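Long-range contacts in putative fimbrium subunit Fim1C (Bacteroides uniformis, PDB 4K4K), which probably forms part of the tip of fimbriae, the filamentous cell-surface appendages that mediate adhesion and biofilm formation: residues D85-R93 against Q112-A120; G50-T58 against T68-Y76. All coordinates share one frame; numbering follows the deposited sequence. Where two conformers were deposited one is given.

How the contacts relate
After the short strand 16-18, the chain forms strand 37-44, which pairs antiparallel with both 47-57 and 84-90 and so lies between a strand of each contact. Contact 2 (50-58 with 68-76) then closes a nine-residue loop and fastens a short strand onto 47-57. Contact 1 (85-93 with 112-120) opens only afterwards and closes an eighteen-residue loop that includes strand 101-105. The two stand in series, neither nested nor crossed, with centres about 14 Å apart. They sit on opposite flanks of strand 37-44, in the order 68-69, 47-57, 37-44, 84-90, 118-126, and the pairing continues from 118-126 to 132-150. Asn-53 joins them directly, probably bonding through its side chain to Tyr-89 and Arg-93.

Contact 1 of 2, residues D85-R93 against Q112-A120; sequences DFVAYYPYR and QKDIDLMGA
Tyr-90 faces Met-118 as an antiparallel hydrogen-bonded pair, with strands 85-90 and 118-120 about 4.7 Å apart at their axes. Two reciprocal bonds close the pair: Tyr-90 N reaches Met-118 O at 2.9 Å, and Met-118 N reaches Tyr-90 O at 2.8 Å. Farther along, Ala-120 N donates to Ala-88 O in an almost straight bond. On the face shared with Met-118, Tyr-90 makes the largest single contribution. With CG anti to the backbone N (chi1 168°), its ring runs alongside the selenomethionine at 118, whose chain bends at its last torsion to bring CE to 3.5 Å from Tyr-90 CD2. Asp-116 O meets the ring edge near its plane, 3.3 Å from Tyr-90 CD2. A cis peptide bond before Pro-91 folds the proline back, laying Pro-91 CB over the centre of one face of the neighbouring tyrosine ring. The phenol end is polar: a water lies 2.9 Å from Tyr-90 OH and accepts from Lys-113 NZ, which also forms a salt bridge with Asp-114. A second water links Arg-93 NH2 to Asp-114 O. On the other face of the strands, the Tyr-89 ring leads away from Gly-119; its OH accepts from Arg-93 N at 3.0 Å and also bonds to Asn-53, holding the turn after the strand against that ring. What results is an antiparallel strand pairing that ends in a cis-proline turn, within the beta-rich fimbrillin-like fold.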
loop_
_atom_site.group_PDB
_atom_site.type_symbol
_atom_site.label_atom_id
_atom_site.label_comp_id
_atom_site.label_asym_id
_atom_site.label_seq_id
_atom_site.Cartn_x
_atom_site.Cartn_y
_atom_site.Cartn_z
ATOM N N ASP A 85 18.520 -15.099 -6.429
ATOM C CA ASP A 85 17.656 -14.441 -5.447
ATOM C C ASP A 85 16.451 -13.885 -6.148
ATOM O O ASP A 85 16.481 -13.705 -7.366
ATOM C CB ASP A 85 18.418 -13.319 -4.732
ATOM C CG ASP A 85 19.757 -13.772 -4.190
ATOM O OD1 ASP A 85 19.859 -14.943 -3.749
ATOM O OD2 ASP A 85 20.698 -12.961 -4.207
ATOM N N PHE A 86 15.382 -13.614 -5.396
ATOM C CA PHE A 86 14.133 -13.155 -5.985
ATOM C C PHE A 86 13.594 -12.000 -5.221
ATOM O O PHE A 86 13.609 -12.023 -3.987
ATOM C CB PHE A 86 13.076 -14.317 -5.986
ATOM C CG PHE A 86 13.448 -15.409 -6.963
ATOM C CD1 PHE A 86 14.347 -16.413 -6.603
ATOM C CD2 PHE A 86 12.968 -15.384 -8.270
ATOM C CE1 PHE A 86 14.742 -17.388 -7.525
ATOM C CE2 PHE A 86 13.364 -16.350 -9.196
ATOM C CZ PHE A 86 14.242 -17.351 -8.823
ATOM N N VAL A 87 13.066 -11.019 -5.944
ATOM C CA VAL A 87 12.379 -9.870 -5.357
ATOM C C VAL A 87 11.107 -9.643 -6.166
ATOM O O VAL A 87 11.031 -10.066 -7.321
ATOM C CB VAL A 87 13.242 -8.572 -5.270
ATOM C CG1 VAL A 87 14.445 -8.764 -4.359
ATOM C CG2 VAL A 87 13.673 -8.086 -6.663
ATOM N N ALA A 88 10.127 -8.944 -5.576
ATOM C CA ALA A 88 8.870 -8.638 -6.266
ATOM C C ALA A 88 8.261 -7.387 -5.711
ATOM O O ALA A 88 8.598 -6.954 -4.605
ATOM C CB ALA A 88 7.875 -9.808 -6.140
ATOM N N TYR A 89 7.315 -6.821 -6.464
ATOM C CA TYR A 89 6.588 -5.648 -6.003
ATOM C C TYR A 89 5.163 -5.710 -6.535
ATOM O O TYR A 89 4.864 -6.424 -7.495
ATOM C CB TYR A 89 7.286 -4.312 -6.429
ATOM C CG TYR A 89 7.109 -4.041 -7.909
ATOM C CD1 TYR A 89 7.878 -4.716 -8.857
ATOM C CD2 TYR A 89 6.093 -3.194 -8.374
ATOM C CE1 TYR A 89 7.662 -4.532 -10.226
ATOM C CE2 TYR A 89 5.858 -3.021 -9.740
ATOM C CZ TYR A 89 6.620 -3.718 -10.661
ATOM O OH TYR A 89 6.385 -3.537 -12.006
ATOM N N TYR A 90 4.292 -4.939 -5.904
ATOM C CA TYR A 90 2.886 -4.800 -6.279
ATOM C C TYR A 90 2.549 -3.308 -6.189
ATOM O O TYR A 90 3.000 -2.674 -5.243
ATOM C CB TYR A 90 2.006 -5.633 -5.292
ATOM C CG TYR A 90 0.529 -5.329 -5.413
ATOM C CD1 TYR A 90 -0.265 -5.995 -6.348
ATOM C CD2 TYR A 90 -0.054 -4.284 -4.686
ATOM C CE1 TYR A 90 -1.609 -5.644 -6.545
ATOM C CE2 TYR A 90 -1.412 -3.964 -4.834
ATOM C CZ TYR A 90 -2.182 -4.650 -5.764
ATOM O OH TYR A 90 -3.502 -4.325 -5.956
ATOM N N PRO A 91 1.701 -2.743 -7.062
ATOM C CA PRO A 91 1.086 -3.370 -8.248
ATOM C C PRO A 91 1.992 -3.281 -9.452
ATOM O O PRO A 91 2.671 -2.263 -9.679
ATOM C CB PRO A 91 -0.205 -2.558 -8.430
ATOM C CG PRO A 91 0.208 -1.159 -7.988
ATOM C CD PRO A 91 1.255 -1.344 -6.893
ATOM N N TYR A 92 2.029 -4.363 -10.222
ATOM C CA TYR A 92 2.831 -4.429 -11.439
ATOM C C TYR A 92 2.584 -3.226 -12.351
ATOM O O TYR A 92 1.435 -2.791 -12.515
ATOM C CB TYR A 92 2.458 -5.713 -12.205
ATOM C CG TYR A 92 3.055 -5.797 -13.588
ATOM C CD1 TYR A 92 4.374 -6.209 -13.777
ATOM C CD2 TYR A 92 2.311 -5.436 -14.715
ATOM C CE1 TYR A 92 4.924 -6.310 -15.055
ATOM C CE2 TYR A 92 2.858 -5.509 -15.992
ATOM C CZ TYR A 92 4.158 -5.960 -16.161
ATOM O OH TYR A 92 4.685 -6.051 -17.426
ATOM N N ARG A 93 3.677 -2.691 -12.926
ATOM C CA ARG A 93 3.690 -1.643 -13.963
ATOM C C ARG A 93 4.456 -2.173 -15.143
ATOM O O ARG A 93 5.565 -2.661 -14.956
ATOM C CB ARG A 93 4.346 -0.349 -13.492
ATOM C CG ARG A 93 3.583 0.344 -12.416
ATOM C CD ARG A 93 3.780 1.818 -12.571
ATOM N NE ARG A 93 2.993 2.525 -11.586
ATOM C CZ ARG A 93 3.431 3.571 -10.917
ATOM N NH1 ARG A 93 4.660 4.037 -11.129
ATOM N NH2 ARG A 93 2.651 4.160 -10.026
ATOM N N GLN A 112 -8.049 2.505 -3.999
ATOM C CA GLN A 112 -6.932 2.385 -3.061
ATOM C C GLN A 112 -5.903 1.341 -3.503
ATOM O O GLN A 112 -4.701 1.583 -3.349
ATOM C CB GLN A 112 -7.438 2.013 -1.661
ATOM C CG GLN A 112 -8.315 3.082 -0.991
ATOM C CD GLN A 112 -7.482 4.073 -0.211
ATOM O OE1 GLN A 112 -7.167 3.870 0.963
ATOM N NE2 GLN A 112 -7.052 5.138 -0.866
ATOM N N LYS A 113 -6.357 0.185 -4.051
ATOM C CA LYS A 113 -5.445 -0.903 -4.459
ATOM C C LYS A 113 -4.437 -0.466 -5.542
ATOM O O LYS A 113 -3.354 -1.035 -5.602
ATOM C CB LYS A 113 -6.225 -2.153 -4.928
ATOM C CG LYS A 113 -6.948 -2.027 -6.272
ATOM C CD LYS A 113 -7.471 -3.376 -6.754
ATOM C CE LYS A 113 -8.025 -3.327 -8.156
ATOM N NZ LYS A 113 -6.947 -3.308 -9.184
ATOM N N ASP A 114 -4.771 0.553 -6.369
ATOM C CA ASP A 114 -3.886 1.004 -7.453
ATOM C C ASP A 114 -2.731 1.866 -6.952
ATOM O O ASP A 114 -1.782 2.078 -7.713
ATOM C CB ASP A 114 -4.691 1.764 -8.521
ATOM C CG ASP A 114 -5.556 0.819 -9.364
ATOM O OD1 ASP A 114 -5.481 -0.412 -9.147
ATOM O OD2 ASP A 114 -6.290 1.311 -10.244
ATOM N N ILE A 115 -2.801 2.369 -5.695
ATOM C CA ILE A 115 -1.696 3.163 -5.139
ATOM C C ILE A 115 -1.063 2.440 -3.926
ATOM O O ILE A 115 -0.156 2.979 -3.308
ATOM C CB ILE A 115 -2.124 4.620 -4.790
ATOM C CG1 ILE A 115 -3.274 4.641 -3.722
ATOM C CG2 ILE A 115 -2.480 5.394 -6.063
ATOM C CD1 ILE A 115 -3.544 6.040 -3.060
ATOM N N ASP A 116 -1.546 1.242 -3.584
ATOM C CA ASP A 116 -1.042 0.493 -2.449
ATOM C C ASP A 116 0.277 -0.224 -2.830
ATOM O O ASP A 116 0.297 -1.428 -3.056
ATOM C CB ASP A 116 -2.110 -0.497 -1.961
ATOM C CG ASP A 116 -1.758 -1.177 -0.666
ATOM O OD1 ASP A 116 -0.686 -0.839 -0.076
ATOM O OD2 ASP A 116 -2.492 -2.101 -0.273
ATOM N N LEU A 117 1.378 0.530 -2.853
ATOM C CA LEU A 117 2.692 -0.020 -3.213
ATOM C C LEU A 117 3.161 -0.996 -2.131
ATOM O O LEU A 117 3.177 -0.664 -0.932
ATOM C CB LEU A 117 3.696 1.140 -3.365
ATOM C CG LEU A 117 5.176 0.731 -3.536
ATOM C CD1 LEU A 117 5.408 -0.023 -4.866
ATOM C CD2 LEU A 117 6.116 1.951 -3.333
HETATM N N MSE A 118 3.534 -2.198 -2.549
HETATM C CA MSE A 118 4.065 -3.216 -1.644
HETATM C C MSE A 118 5.328 -3.802 -2.244
HETATM O O MSE A 118 5.434 -3.913 -3.474
HETATM C CB MSE A 118 3.046 -4.357 -1.379
HETATM C CG MSE A 118 1.685 -3.856 -0.855
HETATM SE SE MSE A 118 0.612 -5.360 -0.272
HETATM C CE MSE A 118 0.336 -6.278 -1.861
ATOM N N GLY A 119 6.249 -4.197 -1.378
ATOM C CA GLY A 119 7.484 -4.860 -1.793
ATOM C C GLY A 119 7.639 -6.173 -1.046
ATOM O O GLY A 119 7.308 -6.263 0.138
ATOM N N ALA A 120 8.107 -7.219 -1.753
ATOM C CA ALA A 120 8.356 -8.524 -1.122
ATOM C C ALA A 120 9.789 -8.550 -0.613
ATOM O O ALA A 120 10.681 -8.155 -1.352
ATOM C CB ALA A 120 8.143 -9.662 -2.128
HETATM O O HOH W 1 -3.778 -3.296 -8.692
HETATM O O HOH W 2 0.296 3.590 -8.529
#

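Contact 2 of 2, residues G50-T58 against T68-Y76; sequences GNGNRKYTT and TAAEGQTIY
Tyr-56 reaches across the contact to do a backbone's work: its OH accepts a nearly straight hydrogen bond from Ile-75 N at 3.0 Å. Its CG, anti to the carbonyl carbon (chi1 -85°), brings the ring over segment 68-76, where Ala-69 CA sits above the centre of one face and Ala-69 CB makes a CH-pi contact, 3.8 Å from the centroid. Were this tyrosine an alanine, Ile-75 N would probably lose its acceptor and Ala-69 the ring that covers it. Gln-73 offers a second substitute for main-chain pairing. In the conformer given, one of two modelled, its bent side chain presents OE1 to Lys-55 N at 3.1 Å, in the carbonyl plane and on a lone pair; a water joins the same OE1 to Asn-53 O. Arg-54, also modelled twice, crosses Ile-75 obliquely, its CG 3.6 Å from Ile-75 CG1. Beyond that aliphatic stem, the guanidinium turns an edge to the backbone of 73-74, with NH1 making a weak bond to Gln-73 O while NE donates to Asn-51 O within its own segment. True strand pairing is confined to the other end. Thr-57 and Thr-68 exchange two backbone bonds of 2.8 Å each, and Ala-70 N donates to Lys-55 O at 2.9 Å. From Ala-70 the chain swings through a type II turn to Gln-73, with Gly-72 at its positive-phi position. On the other side of 50-58, Asn-53 and Arg-54 both face Ile-40 in a G1 beta bulge. The contact is thus a beta hairpin whose short second strand ends in a type II turn, from whose last residue onward side chains take over the link to the first strand.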
loop_
_atom_site.group_PDB
_atom_site.type_symbol
_atom_site.label_atom_id
_atom_site.label_comp_id
_atom_site.label_asym_id
_atom_site.label_seq_id
_atom_site.Cartn_x
_atom_site.Cartn_y
_atom_site.Cartn_z
ATOM N N GLY A 50 18.255 -12.287 -17.182
ATOM C CA GLY A 50 17.224 -12.208 -18.222
ATOM C C GLY A 50 16.398 -10.935 -18.077
ATOM O O GLY A 50 16.885 -9.963 -17.505
ATOM N N ASN A 51 15.149 -10.911 -18.573
ATOM C CA ASN A 51 14.331 -9.699 -18.459
ATOM C C ASN A 51 13.881 -9.490 -17.014
ATOM O O ASN A 51 13.456 -10.437 -16.351
ATOM C CB ASN A 51 13.082 -9.787 -19.368
ATOM C CG ASN A 51 13.342 -9.662 -20.861
ATOM O OD1 ASN A 51 14.368 -9.142 -21.316
ATOM N ND2 ASN A 51 12.377 -10.087 -21.657
ATOM N N GLY A 52 13.926 -8.262 -16.542
ATOM C CA GLY A 52 13.413 -8.033 -15.188
ATOM C C GLY A 52 11.927 -7.755 -15.239
ATOM O O GLY A 52 11.326 -7.750 -16.323
ATOM N N ASN A 53 11.319 -7.469 -14.067
ATOM C CA ASN A 53 9.922 -7.034 -14.012
ATOM C C ASN A 53 8.980 -7.976 -14.790
ATOM O O ASN A 53 8.170 -7.536 -15.630
ATOM C CB ASN A 53 9.808 -5.586 -14.575
ATOM C CG ASN A 53 8.457 -4.971 -14.314
ATOM O OD1 ASN A 53 7.785 -5.284 -13.324
ATOM N ND2 ASN A 53 8.012 -4.089 -15.214
ATOM N N ARG A 54 9.112 -9.285 -14.505
ATOM C CA ARG A 54 8.304 -10.322 -15.142
ATOM C C ARG A 54 6.885 -10.284 -14.568
ATOM O O ARG A 54 6.722 -10.334 -13.353
ATOM C CB ARG A 54 8.957 -11.697 -14.920
ATOM C CG ARG A 54 10.391 -11.802 -15.439
ATOM C CD ARG A 54 10.451 -12.139 -16.917
ATOM N NE ARG A 54 11.822 -12.352 -17.379
ATOM C CZ ARG A 54 12.321 -13.524 -17.760
ATOM N NH1 ARG A 54 11.565 -14.615 -17.742
ATOM N NH2 ARG A 54 13.573 -13.610 -18.179
ATOM N N LYS A 55 5.864 -10.199 -15.427
ATOM C CA LYS A 55 4.482 -10.112 -14.962
ATOM C C LYS A 55 3.935 -11.455 -14.507
ATOM O O LYS A 55 3.911 -12.401 -15.282
ATOM C CB LYS A 55 3.586 -9.535 -16.072
ATOM C CG LYS A 55 2.152 -9.274 -15.615
ATOM C CD LYS A 55 1.253 -8.861 -16.789
ATOM C CE LYS A 55 -0.088 -8.381 -16.319
ATOM N NZ LYS A 55 -0.903 -7.900 -17.468
ATOM N N TYR A 56 3.479 -11.507 -13.253
ATOM C CA TYR A 56 2.839 -12.682 -12.649
ATOM C C TYR A 56 1.498 -12.251 -12.095
ATOM O O TYR A 56 1.407 -11.175 -11.489
ATOM C CB TYR A 56 3.723 -13.268 -11.543
ATOM C CG TYR A 56 4.774 -14.230 -12.049
ATOM C CD1 TYR A 56 5.838 -13.786 -12.836
ATOM C CD2 TYR A 56 4.750 -15.572 -11.680
ATOM C CE1 TYR A 56 6.795 -14.679 -13.323
ATOM C CE2 TYR A 56 5.717 -16.465 -12.132
ATOM C CZ TYR A 56 6.754 -16.009 -12.929
ATOM O OH TYR A 56 7.665 -16.919 -13.412
ATOM N N THR A 57 0.459 -13.070 -12.273
ATOM C CA THR A 57 -0.862 -12.701 -11.764
ATOM C C THR A 57 -1.409 -13.767 -10.862
ATOM O O THR A 57 -0.998 -14.913 -10.945
ATOM C CB THR A 57 -1.878 -12.439 -12.905
ATOM O OG1 THR A 57 -2.135 -13.657 -13.613
ATOM C CG2 THR A 57 -1.440 -11.343 -13.845
ATOM N N THR A 58 -2.405 -13.422 -10.063
ATOM C CA THR A 58 -3.086 -14.442 -9.259
ATOM C C THR A 58 -4.577 -14.453 -9.616
ATOM O O THR A 58 -5.119 -13.423 -10.018
ATOM C CB THR A 58 -2.833 -14.226 -7.750
ATOM O OG1 THR A 58 -3.352 -15.357 -7.041
ATOM C CG2 THR A 58 -3.442 -12.914 -7.212
ATOM N N THR A 68 0.872 -16.940 -11.278
ATOM C CA THR A 68 1.170 -17.582 -12.552
ATOM C C THR A 68 1.761 -16.555 -13.515
ATOM O O THR A 68 1.259 -15.439 -13.612
ATOM C CB THR A 68 -0.090 -18.258 -13.121
ATOM O OG1 THR A 68 -0.693 -19.039 -12.087
ATOM C CG2 THR A 68 0.206 -19.134 -14.336
ATOM N N ALA A 69 2.796 -16.961 -14.223
ATOM C CA ALA A 69 3.454 -16.094 -15.172
ATOM C C ALA A 69 2.515 -15.749 -16.308
ATOM O O ALA A 69 1.784 -16.612 -16.797
ATOM C CB ALA A 69 4.696 -16.784 -15.719
ATOM N N ALA A 70 2.522 -14.479 -16.727
ATOM C CA ALA A 70 1.814 -14.073 -17.942
ATOM C C ALA A 70 2.521 -14.766 -19.121
ATOM O O ALA A 70 3.688 -15.152 -18.986
ATOM C CB ALA A 70 1.859 -12.566 -18.092
ATOM N N GLU A 71 1.840 -14.962 -20.251
ATOM C CA GLU A 71 2.478 -15.679 -21.352
ATOM C C GLU A 71 3.762 -15.005 -21.823
ATOM O O GLU A 71 3.785 -13.787 -21.969
ATOM C CB GLU A 71 1.514 -15.850 -22.516
ATOM C CG GLU A 71 1.942 -17.046 -23.342
ATOM C CD GLU A 71 1.067 -17.373 -24.527
ATOM O OE1 GLU A 71 0.005 -16.732 -24.705
ATOM O OE2 GLU A 71 1.469 -18.273 -25.293
ATOM N N GLY A 72 4.818 -15.809 -21.979
ATOM C CA GLY A 72 6.149 -15.368 -22.372
ATOM C C GLY A 72 6.961 -14.704 -21.267
ATOM O O GLY A 72 8.062 -14.203 -21.534
ATOM N N GLN A 73 6.438 -14.683 -20.009
ATOM C CA GLN A 73 7.061 -14.026 -18.845
ATOM C C GLN A 73 7.665 -15.029 -17.848
ATOM O O GLN A 73 8.254 -14.613 -16.855
ATOM C CB GLN A 73 6.012 -13.159 -18.111
ATOM C CG GLN A 73 5.407 -12.014 -18.951
ATOM C CD GLN A 73 6.400 -10.909 -19.228
ATOM O OE1 GLN A 73 6.871 -10.221 -18.319
ATOM N NE2 GLN A 73 6.769 -10.741 -20.487
ATOM N N THR A 74 7.475 -16.340 -18.083
ATOM C CA THR A 74 7.935 -17.376 -17.150
ATOM C C THR A 74 9.443 -17.254 -16.847
ATOM O O THR A 74 10.294 -17.166 -17.754
ATOM C CB THR A 74 7.597 -18.796 -17.671
ATOM O OG1 THR A 74 6.210 -18.893 -17.927
ATOM C CG2 THR A 74 7.950 -19.878 -16.663
ATOM N N ILE A 75 9.753 -17.255 -15.550
ATOM C CA ILE A 75 11.124 -17.273 -15.066
ATOM C C ILE A 75 11.533 -18.725 -14.892
ATOM O O ILE A 75 10.820 -19.485 -14.206
ATOM C CB ILE A 75 11.275 -16.490 -13.744
ATOM C CG1 ILE A 75 11.080 -14.975 -13.958
ATOM C CG2 ILE A 75 12.673 -16.787 -13.111
ATOM C CD1 ILE A 75 10.817 -14.219 -12.607
ATOM N N TYR A 76 12.664 -19.099 -15.489
ATOM C CA TYR A 76 13.223 -20.456 -15.348
ATOM C C TYR A 76 14.500 -20.412 -14.577
ATOM O O TYR A 76 15.333 -19.532 -14.806
ATOM C CB TYR A 76 13.501 -21.105 -16.717
ATOM C CG TYR A 76 12.241 -21.360 -17.502
ATOM C CD1 TYR A 76 11.486 -22.515 -17.296
ATOM C CD2 TYR A 76 11.776 -20.429 -18.427
ATOM C CE1 TYR A 76 10.299 -22.741 -18.001
ATOM C CE2 TYR A 76 10.591 -20.636 -19.126
ATOM C CZ TYR A 76 9.867 -21.804 -18.928
ATOM O OH TYR A 76 8.699 -21.981 -19.631
HETATM O O HOH W 3 6.979 -7.234 -18.078
HETATM O O HOH W 4 -0.656 -14.416 -15.626
#